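Putative Fe-S biosynthesis protein (Lactobacillus acidophilus, PDB 2QGO) is a putative iron-sulphur cluster biosynthesis protein that probably takes part in the assembly or delivery of Fe-S clusters. Local coordinates at residues A[50-64]-A[73-85]. Sequence-based numbering, arbitrary orientation.
Sequences FSIIWLDKVDPDYPV and KIYTSDFDKTMLG
I74 meets I52 through their CD1 methyls, 4.4 Å apart, across strand 25-30, which lies between strands 50-55 and 73-76 in the mixed sheet of this iron-sulphur cluster biosynthesis family domain. After strand 50-55 the chain loops round, through a type I turn from D59 to Y62, and returns as the edge strand 64-65, antiparallel to 73-76. Y75 lies along this returning loop: P63 O lies at the edge of its ring, its CB abuts Y62 O, and its OH lies 3.8 Å from V58 CG1. T76 and V64 form the hydrogen-bonded pair, T76 N giving a 2.9 Å bond to V64 O in the carbonyl plane, while the return bond from V64 N to T76 O is weak; their side chains run side by side, and T76 OG1 hydrogen-bonds L28 O of strand 25-30. S77 presses its CB on CD1 of Y62 at 3.5 Å. A chi1 of 65° swings its OG back over its own backbone, where it accepts from D80 N as the N-cap of the short, weakly bonded helix at about 78-81 and donates to D80 OD2 at 2.7 Å. With an alanine here, D80 N would probably lose its capping acceptor and OD2 of D80 its hydroxyl donor, leaving the carboxylate, still held through OD1 by T30 N, easier to turn. D78 brings OD1 to V64 CG2, and D80 places OD2 at the edge of the Y62 ring, the two planes 27° apart. Beyond the helix, M83 offers its carbonyl O to the F50 ring edge, 3.5 Å from CZ, and L84 sets CD2 3.4 Å from F50 CE2.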
loop_
_atom_site.group_PDB
_atom_site.type_symbol
_atom_site.label_atom_id
_atom_site.label_comp_id
_atom_site.label_asym_id
_atom_site.label_seq_id
_atom_site.Cartn_x
_atom_site.Cartn_y
_atom_site.Cartn_z
ATOM N N PHE A 50 4.224 1.845 7.167
ATOM C CA PHE A 50 3.756 1.157 5.972
ATOM C C PHE A 50 3.852 2.014 4.728
ATOM O O PHE A 50 3.990 3.234 4.793
ATOM C CB PHE A 50 2.295 0.708 6.126
ATOM C CG PHE A 50 2.042 -0.154 7.328
ATOM C CD1 PHE A 50 1.924 0.414 8.595
ATOM C CD2 PHE A 50 1.918 -1.528 7.199
ATOM C CE1 PHE A 50 1.684 -0.378 9.718
ATOM C CE2 PHE A 50 1.677 -2.332 8.323
ATOM C CZ PHE A 50 1.561 -1.750 9.577
ATOM N N SER A 51 3.782 1.364 3.580
ATOM C CA SER A 51 3.814 2.094 2.331
ATOM C C SER A 51 3.004 1.376 1.275
ATOM O O SER A 51 2.766 0.164 1.359
ATOM C CB SER A 51 5.263 2.304 1.867
ATOM O OG SER A 51 5.976 1.091 1.813
ATOM N N ILE A 52 2.542 2.147 0.304
ATOM C CA ILE A 52 1.770 1.612 -0.810
ATOM C C ILE A 52 2.695 1.567 -2.010
ATOM O O ILE A 52 3.233 2.587 -2.427
ATOM C CB ILE A 52 0.567 2.513 -1.171
ATOM C CG1 ILE A 52 -0.565 2.296 -0.166
ATOM C CG2 ILE A 52 0.090 2.209 -2.598
ATOM C CD1 ILE A 52 -1.112 0.871 -0.177
ATOM N N ILE A 53 2.877 0.380 -2.561
ATOM C CA ILE A 53 3.730 0.222 -3.722
ATOM C C ILE A 53 2.824 -0.052 -4.906
ATOM O O ILE A 53 1.957 -0.915 -4.823
ATOM C CB ILE A 53 4.688 -0.978 -3.538
ATOM C CG1 ILE A 53 5.476 -0.811 -2.238
ATOM C CG2 ILE A 53 5.613 -1.104 -4.733
ATOM C CD1 ILE A 53 6.173 0.530 -2.101
ATOM N N TRP A 54 2.998 0.681 -5.999
ATOM C CA TRP A 54 2.168 0.416 -7.165
ATOM C C TRP A 54 2.955 -0.223 -8.309
ATOM O O TRP A 54 4.133 0.070 -8.514
ATOM C CB TRP A 54 1.452 1.689 -7.647
ATOM C CG TRP A 54 2.325 2.754 -8.214
ATOM C CD1 TRP A 54 2.855 3.819 -7.549
ATOM C CD2 TRP A 54 2.724 2.897 -9.587
ATOM N NE1 TRP A 54 3.553 4.624 -8.421
ATOM C CE2 TRP A 54 3.490 4.082 -9.677
ATOM C CE3 TRP A 54 2.507 2.140 -10.748
ATOM C CZ2 TRP A 54 4.039 4.531 -10.884
ATOM C CZ3 TRP A 54 3.057 2.585 -11.955
ATOM C CH2 TRP A 54 3.814 3.771 -12.010
ATOM N N LEU A 55 2.290 -1.117 -9.033
ATOM C CA LEU A 55 2.896 -1.822 -10.160
ATOM C C LEU A 55 1.886 -1.906 -11.298
ATOM O O LEU A 55 0.727 -1.517 -11.140
ATOM C CB LEU A 55 3.294 -3.246 -9.753
ATOM C CG LEU A 55 4.314 -3.495 -8.640
ATOM C CD1 LEU A 55 4.387 -4.999 -8.387
ATOM C CD2 LEU A 55 5.691 -2.960 -9.032
ATOM N N ASP A 56 2.320 -2.413 -12.448
ATOM C CA ASP A 56 1.399 -2.550 -13.573
ATOM C C ASP A 56 0.909 -3.977 -13.769
ATOM O O ASP A 56 -0.047 -4.221 -14.499
ATOM C CB ASP A 56 2.029 -1.997 -14.844
ATOM C CG ASP A 56 1.937 -0.488 -14.901
ATOM O OD1 ASP A 56 0.800 0.021 -14.979
ATOM O OD2 ASP A 56 2.983 0.192 -14.844
ATOM N N LYS A 57 1.565 -4.908 -13.084
ATOM C CA LYS A 57 1.209 -6.318 -13.119
ATOM C C LYS A 57 1.432 -6.864 -11.716
ATOM O O LYS A 57 2.160 -6.270 -10.915
ATOM C CB LYS A 57 2.066 -7.084 -14.132
ATOM C CG LYS A 57 1.721 -6.764 -15.585
ATOM C CD LYS A 57 2.457 -7.676 -16.574
ATOM C CE LYS A 57 1.689 -8.973 -16.861
ATOM N NZ LYS A 57 1.410 -9.790 -15.638
ATOM N N VAL A 58 0.800 -7.987 -11.415
ATOM C CA VAL A 58 0.924 -8.596 -10.100
ATOM C C VAL A 58 2.335 -9.106 -9.821
ATOM O O VAL A 58 3.050 -9.537 -10.733
ATOM C CB VAL A 58 -0.064 -9.770 -9.960
ATOM C CG1 VAL A 58 -1.507 -9.256 -10.039
ATOM C CG2 VAL A 58 0.193 -10.791 -11.068
ATOM N N ASP A 59 2.736 -9.032 -8.557
ATOM C CA ASP A 59 4.041 -9.523 -8.120
ATOM C C ASP A 59 3.747 -10.823 -7.363
ATOM O O ASP A 59 3.082 -10.807 -6.329
ATOM C CB ASP A 59 4.701 -8.523 -7.164
ATOM C CG ASP A 59 6.117 -8.935 -6.757
ATOM O OD1 ASP A 59 6.410 -10.147 -6.672
ATOM O OD2 ASP A 59 6.938 -8.031 -6.506
ATOM N N PRO A 60 4.228 -11.966 -7.879
ATOM C CA PRO A 60 3.981 -13.246 -7.203
ATOM C C PRO A 60 4.446 -13.314 -5.744
ATOM O O PRO A 60 3.977 -14.158 -4.985
ATOM C CB PRO A 60 4.680 -14.266 -8.112
ATOM C CG PRO A 60 5.703 -13.441 -8.861
ATOM C CD PRO A 60 4.956 -12.165 -9.142
ATOM N N ASP A 61 5.365 -12.436 -5.347
ATOM C CA ASP A 61 5.825 -12.415 -3.957
ATOM C C ASP A 61 4.749 -11.805 -3.047
ATOM O O ASP A 61 4.855 -11.868 -1.819
ATOM C CB ASP A 61 7.111 -11.595 -3.812
ATOM C CG ASP A 61 8.356 -12.364 -4.236
ATOM O OD1 ASP A 61 8.233 -13.540 -4.665
ATOM O OD2 ASP A 61 9.466 -11.784 -4.132
ATOM N N TYR A 62 3.721 -11.214 -3.651
ATOM C CA TYR A 62 2.633 -10.582 -2.894
ATOM C C TYR A 62 1.304 -11.004 -3.513
ATOM O O TYR A 62 0.629 -10.201 -4.158
ATOM C CB TYR A 62 2.777 -9.061 -2.964
ATOM C CG TYR A 62 4.059 -8.549 -2.350
ATOM C CD1 TYR A 62 4.173 -8.368 -0.976
ATOM C CD2 TYR A 62 5.172 -8.285 -3.141
ATOM C CE1 TYR A 62 5.370 -7.940 -0.399
ATOM C CE2 TYR A 62 6.375 -7.856 -2.576
ATOM C CZ TYR A 62 6.463 -7.687 -1.203
ATOM O OH TYR A 62 7.644 -7.282 -0.637
ATOM N N PRO A 63 0.899 -12.266 -3.290
ATOM C CA PRO A 63 -0.327 -12.872 -3.808
ATOM C C PRO A 63 -1.619 -12.715 -3.026
ATOM O O PRO A 63 -2.699 -12.950 -3.573
ATOM C CB PRO A 63 0.063 -14.334 -3.900
ATOM C CG PRO A 63 0.768 -14.512 -2.585
ATOM C CD PRO A 63 1.643 -13.250 -2.477
ATOM N N VAL A 64 -1.518 -12.343 -1.755
ATOM C CA VAL A 64 -2.698 -12.211 -0.913
ATOM C C VAL A 64 -3.534 -10.970 -1.194
ATOM O O VAL A 64 -3.065 -9.839 -1.070
ATOM C CB VAL A 64 -2.306 -12.218 0.565
ATOM C CG1 VAL A 64 -3.568 -12.265 1.434
ATOM C CG2 VAL A 64 -1.399 -13.403 0.845
ATOM N N LYS A 73 -7.290 -3.162 -6.888
ATOM C CA LYS A 73 -6.479 -4.371 -6.943
ATOM C C LYS A 73 -5.322 -4.185 -5.964
ATOM O O LYS A 73 -4.231 -3.772 -6.353
ATOM C CB LYS A 73 -5.959 -4.584 -8.362
ATOM C CG LYS A 73 -7.079 -4.724 -9.383
ATOM C CD LYS A 73 -6.545 -4.783 -10.799
ATOM C CE LYS A 73 -7.666 -5.038 -11.780
ATOM N NZ LYS A 73 -7.165 -5.059 -13.185
ATOM N N ILE A 74 -5.587 -4.471 -4.692
ATOM C CA ILE A 74 -4.588 -4.313 -3.639
ATOM C C ILE A 74 -4.180 -5.647 -3.034
ATOM O O ILE A 74 -5.020 -6.477 -2.706
ATOM C CB ILE A 74 -5.100 -3.340 -2.530
ATOM C CG1 ILE A 74 -4.074 -3.242 -1.395
ATOM C CG2 ILE A 74 -6.469 -3.791 -2.012
ATOM C CD1 ILE A 74 -4.341 -2.099 -0.428
ATOM N N TYR A 75 -2.873 -5.834 -2.880
ATOM C CA TYR A 75 -2.304 -7.076 -2.359
ATOM C C TYR A 75 -1.335 -6.877 -1.197
ATOM O O TYR A 75 -0.990 -5.755 -0.838
ATOM C CB TYR A 75 -1.536 -7.789 -3.470
ATOM C CG TYR A 75 -2.377 -8.210 -4.649
ATOM C CD1 TYR A 75 -2.728 -9.543 -4.828
ATOM C CD2 TYR A 75 -2.816 -7.280 -5.594
ATOM C CE1 TYR A 75 -3.494 -9.950 -5.920
ATOM C CE2 TYR A 75 -3.595 -7.677 -6.698
ATOM C CZ TYR A 75 -3.927 -9.021 -6.851
ATOM O OH TYR A 75 -4.687 -9.451 -7.923
ATOM N N THR A 76 -0.897 -8.001 -0.635
ATOM C CA THR A 76 0.077 -8.021 0.446
ATOM C C THR A 76 0.682 -9.426 0.498
ATOM O O THR A 76 0.387 -10.261 -0.355
ATOM C CB THR A 76 -0.562 -7.671 1.804
ATOM O OG1 THR A 76 0.470 -7.353 2.744
ATOM C CG2 THR A 76 -1.381 -8.836 2.339
ATOM N N SER A 77 1.540 -9.682 1.478
ATOM C CA SER A 77 2.165 -10.996 1.603
ATOM C C SER A 77 1.810 -11.649 2.930
ATOM O O SER A 77 1.241 -11.013 3.821
ATOM C CB SER A 77 3.693 -10.887 1.466
ATOM O OG SER A 77 4.278 -10.147 2.524
ATOM N N ASP A 78 2.135 -12.927 3.064
ATOM C CA ASP A 78 1.824 -13.628 4.299
ATOM C C ASP A 78 2.572 -12.989 5.459
ATOM O O ASP A 78 2.061 -12.895 6.574
ATOM C CB ASP A 78 2.145 -15.121 4.149
ATOM C CG ASP A 78 1.077 -15.855 3.336
ATOM O OD1 ASP A 78 -0.121 -15.673 3.654
ATOM O OD2 ASP A 78 1.419 -16.605 2.383
ATOM N N PHE A 79 3.774 -12.508 5.189
ATOM C CA PHE A 79 4.552 -11.852 6.230
ATOM C C PHE A 79 3.947 -10.514 6.645
ATOM O O PHE A 79 3.810 -10.215 7.834
ATOM C CB PHE A 79 5.971 -11.591 5.747
ATOM C CG PHE A 79 6.763 -10.725 6.681
ATOM C CD1 PHE A 79 7.145 -11.207 7.936
ATOM C CD2 PHE A 79 7.104 -9.421 6.324
ATOM C CE1 PHE A 79 7.857 -10.401 8.825
ATOM C CE2 PHE A 79 7.820 -8.602 7.207
ATOM C CZ PHE A 79 8.197 -9.091 8.458
ATOM N N ASP A 80 3.620 -9.694 5.653
ATOM C CA ASP A 80 3.063 -8.373 5.919
ATOM C C ASP A 80 1.656 -8.383 6.516
ATOM O O ASP A 80 1.290 -7.459 7.232
ATOM C CB ASP A 80 3.077 -7.530 4.635
ATOM C CG ASP A 80 4.481 -7.146 4.201
ATOM O OD1 ASP A 80 5.138 -6.339 4.905
ATOM O OD2 ASP A 80 4.933 -7.650 3.150
ATOM N N LYS A 81 0.870 -9.423 6.247
ATOM C CA LYS A 81 -0.489 -9.453 6.781
ATOM C C LYS A 81 -0.574 -9.598 8.298
ATOM O O LYS A 81 -1.590 -9.238 8.899
ATOM C CB LYS A 81 -1.314 -10.555 6.111
ATOM C CG LYS A 81 -0.827 -11.949 6.416
ATOM C CD LYS A 81 -1.667 -13.022 5.729
ATOM C CE LYS A 81 -1.161 -14.393 6.159
ATOM N NZ LYS A 81 -1.787 -15.518 5.416
ATOM N N THR A 82 0.483 -10.102 8.930
ATOM C CA THR A 82 0.459 -10.261 10.376
ATOM C C THR A 82 0.530 -8.918 11.101
ATOM O O THR A 82 0.092 -8.802 12.252
ATOM C CB THR A 82 1.601 -11.181 10.866
ATOM O OG1 THR A 82 2.842 -10.776 10.279
ATOM C CG2 THR A 82 1.318 -12.616 10.473
ATOM N N MET A 83 1.065 -7.898 10.433
ATOM C CA MET A 83 1.150 -6.577 11.047
ATOM C C MET A 83 0.023 -5.642 10.611
ATOM O O MET A 83 -0.034 -4.485 11.037
ATOM C CB MET A 83 2.503 -5.932 10.747
ATOM C CG MET A 83 3.404 -5.837 11.981
ATOM S SD MET A 83 5.107 -6.132 11.508
ATOM C CE MET A 83 4.999 -7.877 11.104
ATOM N N LEU A 84 -0.864 -6.135 9.752
ATOM C CA LEU A 84 -1.989 -5.323 9.305
ATOM C C LEU A 84 -3.095 -5.605 10.306
ATOM O O LEU A 84 -2.927 -6.456 11.184
ATOM C CB LEU A 84 -2.412 -5.711 7.883
ATOM C CG LEU A 84 -1.291 -5.499 6.855
ATOM C CD1 LEU A 84 -1.742 -5.931 5.462
ATOM C CD2 LEU A 84 -0.885 -4.027 6.859
ATOM N N GLY A 85 -4.216 -4.900 10.199
ATOM C CA GLY A 85 -5.285 -5.125 11.154
ATOM C C GLY A 85 -6.621 -5.387 10.505
ATOM O O GLY A 85 -6.745 -5.281 9.287
#